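Local coordinates for protein gamma-glutamyltranspeptidase (Klebsiella pneumoniae subsp. pneumoniae, PDB 5HFT) that converts oxamate to oxalate in uric acid degradation, as a member of the gamma-glutamyltransferase family made as a zymogen, at residues A97-G102 / L125-T130; N118-Q122 / E182-P187. All blocks are in the same frame, centred on the assembly; numbering follows the deposited sequence.

Interaction 1 (A97-G102 / L125-T130)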
loop_
_atom_site.group_PDB
_atom_site.type_symbol
_atom_site.label_atom_id
_atom_site.label_comp_id
_atom_site.label_asym_id
_atom_site.label_seq_id
_atom_site.Cartn_x
_atom_site.Cartn_y
_atom_site.Cartn_z
ATOM N N ALA A 97 2.490 8.903 -3.826
ATOM C CA ALA A 97 1.564 9.825 -3.179
ATOM C C ALA A 97 1.882 9.951 -1.694
ATOM O O ALA A 97 1.025 9.735 -0.847
ATOM C CB ALA A 97 0.124 9.368 -3.422
ATOM N N SER A 98 3.126 10.278 -1.353
ATOM C CA SER A 98 3.529 10.415 0.034
ATOM C C SER A 98 3.862 11.871 0.346
ATOM O O SER A 98 4.515 12.557 -0.447
ATOM C CB SER A 98 4.706 9.492 0.367
ATOM O OG SER A 98 5.895 9.910 -0.256
ATOM N N GLY A 99 3.419 12.338 1.509
ATOM C CA GLY A 99 3.557 13.739 1.855
ATOM C C GLY A 99 4.876 14.096 2.507
ATOM O O GLY A 99 5.569 13.260 3.074
ATOM N N ALA A 100 5.208 15.379 2.421
ATOM C CA ALA A 100 6.438 15.907 2.988
ATOM C C ALA A 100 6.221 16.406 4.418
ATOM O O ALA A 100 5.093 16.646 4.854
ATOM C CB ALA A 100 6.976 17.036 2.110
ATOM N N ALA A 101 7.328 16.550 5.151
ATOM C CA ALA A 101 7.271 17.144 6.483
ATOM C C ALA A 101 6.597 18.510 6.427
ATOM O O ALA A 101 6.621 19.200 5.402
ATOM C CB ALA A 101 8.675 17.276 7.081
ATOM N N GLY A 102 5.985 18.904 7.541
ATOM C CA GLY A 102 5.325 20.190 7.585
ATOM C C GLY A 102 6.309 21.345 7.653
ATOM O O GLY A 102 7.458 21.215 8.087
ATOM N N LEU A 125 3.913 14.658 11.688
ATOM C CA LEU A 125 4.681 15.763 11.121
ATOM C C LEU A 125 4.742 15.791 9.584
ATOM O O LEU A 125 5.042 16.854 9.024
ATOM C CB LEU A 125 6.114 15.736 11.678
ATOM C CG LEU A 125 7.146 14.773 11.067
ATOM C CD1 LEU A 125 8.513 14.963 11.707
ATOM C CD2 LEU A 125 6.710 13.304 11.156
ATOM N N THR A 126 4.481 14.681 8.874
ATOM C CA THR A 126 4.453 14.707 7.411
ATOM C C THR A 126 3.023 14.710 6.889
ATOM O O THR A 126 2.094 14.241 7.557
ATOM C CB THR A 126 5.187 13.529 6.774
ATOM O OG1 THR A 126 4.454 12.331 7.028
ATOM C CG2 THR A 126 6.616 13.398 7.284
ATOM N N VAL A 127 2.864 15.262 5.686
ATOM C CA VAL A 127 1.567 15.386 5.022
ATOM C C VAL A 127 1.044 14.013 4.575
ATOM O O VAL A 127 1.809 13.060 4.378
ATOM C CB VAL A 127 1.722 16.353 3.829
ATOM C CG1 VAL A 127 0.462 16.418 2.952
ATOM C CG2 VAL A 127 2.124 17.728 4.312
ATOM N N ALA A 128 -0.281 13.893 4.458
ATOM C CA ALA A 128 -0.940 12.647 4.089
ATOM C C ALA A 128 -1.209 12.620 2.584
ATOM O O ALA A 128 -1.906 13.494 2.057
ATOM C CB ALA A 128 -2.237 12.495 4.877
ATOM N N GLY A 129 -0.687 11.608 1.893
ATOM C CA GLY A 129 -0.692 11.648 0.444
ATOM C C GLY A 129 -1.736 10.880 -0.352
ATOM O O GLY A 129 -2.031 11.295 -1.478
ATOM N N THR A 130 -2.299 9.782 0.186
ATOM C CA THR A 130 -3.133 8.893 -0.625
ATOM C C THR A 130 -4.147 9.662 -1.442
ATOM O O THR A 130 -4.322 9.406 -2.638
ATOM C CB THR A 130 -3.908 7.869 0.213
ATOM O OG1 THR A 130 -4.358 8.415 1.472
ATOM C CG2 THR A 130 -3.147 6.598 0.387
#

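Interaction 2 (N118-Q122 / E182-P187)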
loop_
_atom_site.group_PDB
_atom_site.type_symbol
_atom_site.label_atom_id
_atom_site.label_comp_id
_atom_site.label_asym_id
_atom_site.label_seq_id
_atom_site.Cartn_x
_atom_site.Cartn_y
_atom_site.Cartn_z
ATOM N N ASN A 118 6.987 8.933 18.649
ATOM C CA ASN A 118 6.203 8.024 17.824
ATOM C C ASN A 118 4.733 8.376 17.852
ATOM O O ASN A 118 4.061 8.302 16.826
ATOM C CB ASN A 118 6.346 6.587 18.317
ATOM C CG ASN A 118 7.757 6.107 18.299
ATOM O OD1 ASN A 118 8.511 6.422 17.384
ATOM N ND2 ASN A 118 8.135 5.332 19.314
ATOM N N ARG A 119 4.229 8.800 18.997
ATOM C CA ARG A 119 2.836 9.181 19.138
ATOM C C ARG A 119 2.760 10.656 19.528
ATOM O O ARG A 119 3.774 11.309 19.756
ATOM C CB ARG A 119 2.139 8.260 20.148
ATOM C CG ARG A 119 2.691 6.813 20.126
ATOM C CD ARG A 119 2.250 5.999 18.882
ATOM N NE ARG A 119 2.540 4.566 19.031
ATOM C CZ ARG A 119 1.888 3.571 18.421
ATOM N NH1 ARG A 119 0.874 3.823 17.594
ATOM N NH2 ARG A 119 2.250 2.308 18.645
ATOM N N GLY A 120 1.546 11.189 19.569
ATOM C CA GLY A 120 1.330 12.581 19.874
ATOM C C GLY A 120 1.365 13.473 18.645
ATOM O O GLY A 120 1.820 13.080 17.562
ATOM N N PRO A 121 0.898 14.712 18.809
ATOM C CA PRO A 121 0.863 15.660 17.674
ATOM C C PRO A 121 2.209 15.917 17.016
ATOM O O PRO A 121 2.237 16.340 15.856
ATOM C CB PRO A 121 0.318 16.948 18.311
ATOM C CG PRO A 121 -0.486 16.457 19.489
ATOM C CD PRO A 121 0.241 15.248 20.013
ATOM N N GLN A 122 3.324 15.699 17.715
ATOM C CA GLN A 122 4.634 15.927 17.125
ATOM C C GLN A 122 5.082 14.789 16.214
ATOM O O GLN A 122 6.031 14.963 15.442
ATOM C CB GLN A 122 5.672 16.139 18.230
ATOM N N GLU A 182 -1.181 2.918 25.589
ATOM C CA GLU A 182 -0.275 3.939 25.079
ATOM C C GLU A 182 -1.022 5.057 24.352
ATOM O O GLU A 182 -0.795 6.242 24.628
ATOM C CB GLU A 182 0.735 3.259 24.156
ATOM C CG GLU A 182 1.431 4.123 23.134
ATOM C CD GLU A 182 2.588 3.376 22.469
ATOM O OE1 GLU A 182 2.409 2.171 22.157
ATOM O OE2 GLU A 182 3.673 3.987 22.275
ATOM N N LEU A 183 -1.961 4.700 23.470
ATOM C CA LEU A 183 -2.772 5.651 22.715
ATOM C C LEU A 183 -4.049 6.098 23.435
ATOM O O LEU A 183 -4.826 6.868 22.858
ATOM C CB LEU A 183 -3.156 5.046 21.366
ATOM C CG LEU A 183 -2.026 4.527 20.463
ATOM C CD1 LEU A 183 -2.592 3.708 19.328
ATOM C CD2 LEU A 183 -1.164 5.642 19.908
ATOM N N ARG A 184 -4.310 5.617 24.655
ATOM C CA ARG A 184 -5.584 5.914 25.307
ATOM C C ARG A 184 -5.847 7.418 25.397
ATOM O O ARG A 184 -7.007 7.858 25.346
ATOM C CB ARG A 184 -5.604 5.293 26.702
ATOM C CG ARG A 184 -6.879 5.469 27.446
ATOM C CD ARG A 184 -6.764 4.894 28.838
ATOM N NE ARG A 184 -7.412 3.598 28.957
ATOM C CZ ARG A 184 -6.763 2.481 29.267
ATOM N NH1 ARG A 184 -7.419 1.329 29.338
ATOM N NH2 ARG A 184 -5.459 2.512 29.516
ATOM N N HIS A 185 -4.796 8.219 25.565
ATOM C CA HIS A 185 -4.957 9.630 25.896
ATOM C C HIS A 185 -4.773 10.579 24.713
ATOM O O HIS A 185 -4.999 11.789 24.875
ATOM C CB HIS A 185 -3.991 9.992 27.018
ATOM C CG HIS A 185 -4.425 9.478 28.354
ATOM N ND1 HIS A 185 -5.630 9.828 28.929
ATOM C CD2 HIS A 185 -3.837 8.607 29.208
ATOM C CE1 HIS A 185 -5.759 9.203 30.083
ATOM N NE2 HIS A 185 -4.688 8.451 30.274
ATOM N N GLN A 186 -4.409 10.067 23.529
ATOM C CA GLN A 186 -4.093 10.931 22.398
ATOM C C GLN A 186 -5.321 11.688 21.896
ATOM O O GLN A 186 -6.452 11.214 22.020
ATOM C CB GLN A 186 -3.488 10.124 21.264
ATOM C CG GLN A 186 -2.305 9.325 21.678
ATOM C CD GLN A 186 -1.105 10.194 21.914
ATOM O OE1 GLN A 186 -1.177 11.415 21.791
ATOM N NE2 GLN A 186 0.014 9.574 22.258
ATOM N N PRO A 187 -5.125 12.875 21.325
ATOM C CA PRO A 187 -6.279 13.687 20.921
ATOM C C PRO A 187 -7.138 12.925 19.929
ATOM O O PRO A 187 -6.681 12.529 18.860
ATOM C CB PRO A 187 -5.642 14.923 20.279
ATOM C CG PRO A 187 -4.253 14.918 20.703
ATOM C CD PRO A 187 -3.856 13.496 20.926
#

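Interaction 1 (A97-G102 / L125-T130)
Ala101 and Thr126 form a single antiparallel beta bridge, with their CA atoms 3.8 Å apart. The segments 97-102 and 125-130 run in nearly opposite directions, their end-to-end lines 160° apart. The bridge does not grow into a ladder, and segment 97-102 leaves strand 93-97 at Ala97. In this protein, whose family adopts the Ntn-hydrolase fold, the bridge joins the two ends of the long loop between strand 93-97 and helix 130-144. Two backbone hydrogen bonds flank Ala101 and Thr126 and mark them as a non-hydrogen-bonded pair. Val127 N bonds to Ala100 O at 2.8 Å. Gly102 N donates a hydrogen bond to Leu125 O at 2.7 Å.

The Thr126 side chain can be followed outward from this bridge. Its CB rests against two successive carbonyls, 3.7 Å from both Gly99 O and Ala100 O. The methyl CG2, anti to the carbonyl carbon, reaches along the facing backbone and ends 3.9 Å from Ala101 CA. OG1, set between the backbone N and the carbonyl carbon (chi1 69°), makes a weak hydrogen bond to a polar side chain of the partner chain, while Thr126 O accepts a firmer one from an aromatic side chain of that chain. On the neighbouring residue, Val127 CB and CG2 lie beside Ala100 O, and the valine side chain also touches Asp250 and Leu251 of helix 248-252.

Nearer helix 130-144 the two segments share an acceptor: Asp80 OD1 receives hydrogen bonds from Gly99 N in one segment and from Gly129 N in the other.

Interaction 2 (N118-Q122 / E182-P187)
Arg119 and Glu182 meet with their side chains crossing at about a right angle. The guanidinium and carboxylate planes are turned 60° apart, so the two groups are not coplanar. The salt bridge is measured from Arg119 NE to Glu182 OE2, at a long 3.5 Å, and OE2 stands oblique to the guanidinium; Arg119 NH2 is also 3.5 Å from Glu182 OE1. Glu182 is extended beyond CG, with CG anti to the backbone N (chi1 158°), which carries the carboxylate out to the arginine.

Leu183 comes to the same guanidinium from a different direction. Its CG lies over one face of the group, while CD2 sits 3.6 Å from Arg119 NH1 and also packs beside the arginine CD. NH1 has its strongest polar partner elsewhere, in a hydrogen bond to the backbone of the partner chain, so this arginine links the contact to the subunit interface.

A type I beta turn runs from Leu183 to Gln186 at the C-terminal side of helix 180-183, and in it Gln186 N bonds back to Leu183 O at 3.3 Å. The turn brings the glutamine round to face the loop 118-122. Bending at chi2 (-73°) lays its amide beside the Arg119-Gly120 backbone: NE2 lies 3.3 Å from Arg119 CB, and OE1 is 3.4 Å from Gly120 CA. Beyond the amide the contact becomes apolar, where two proline rings approach through Pro121 CG and Pro187 CG at 4.2 Å. Pro121 also touches Met244, and both prolines pack on apolar side chains of the partner chain.

Overall arrangement
The four segments alternate along the chain: 97-102, 118-122, 125-130 and 182-187. The first three belong to the one long loop between strand 93-97 and helix 130-144, so the pairing in interaction 1 brings its two ends together, while interaction 2 ties 118-122, just before Leu125, to 182-187, which starts in helix 180-183 and continues through a turn. The centres of the two interactions are about 18 Å apart. Interaction 1 is buried, its centre about 11 Å from the centre of the chain, whereas the centre of interaction 2 is about 22 Å from it and that contact is partly exposed. The partner chain touches both, which places this loop along the interface between the two chains of the assembly.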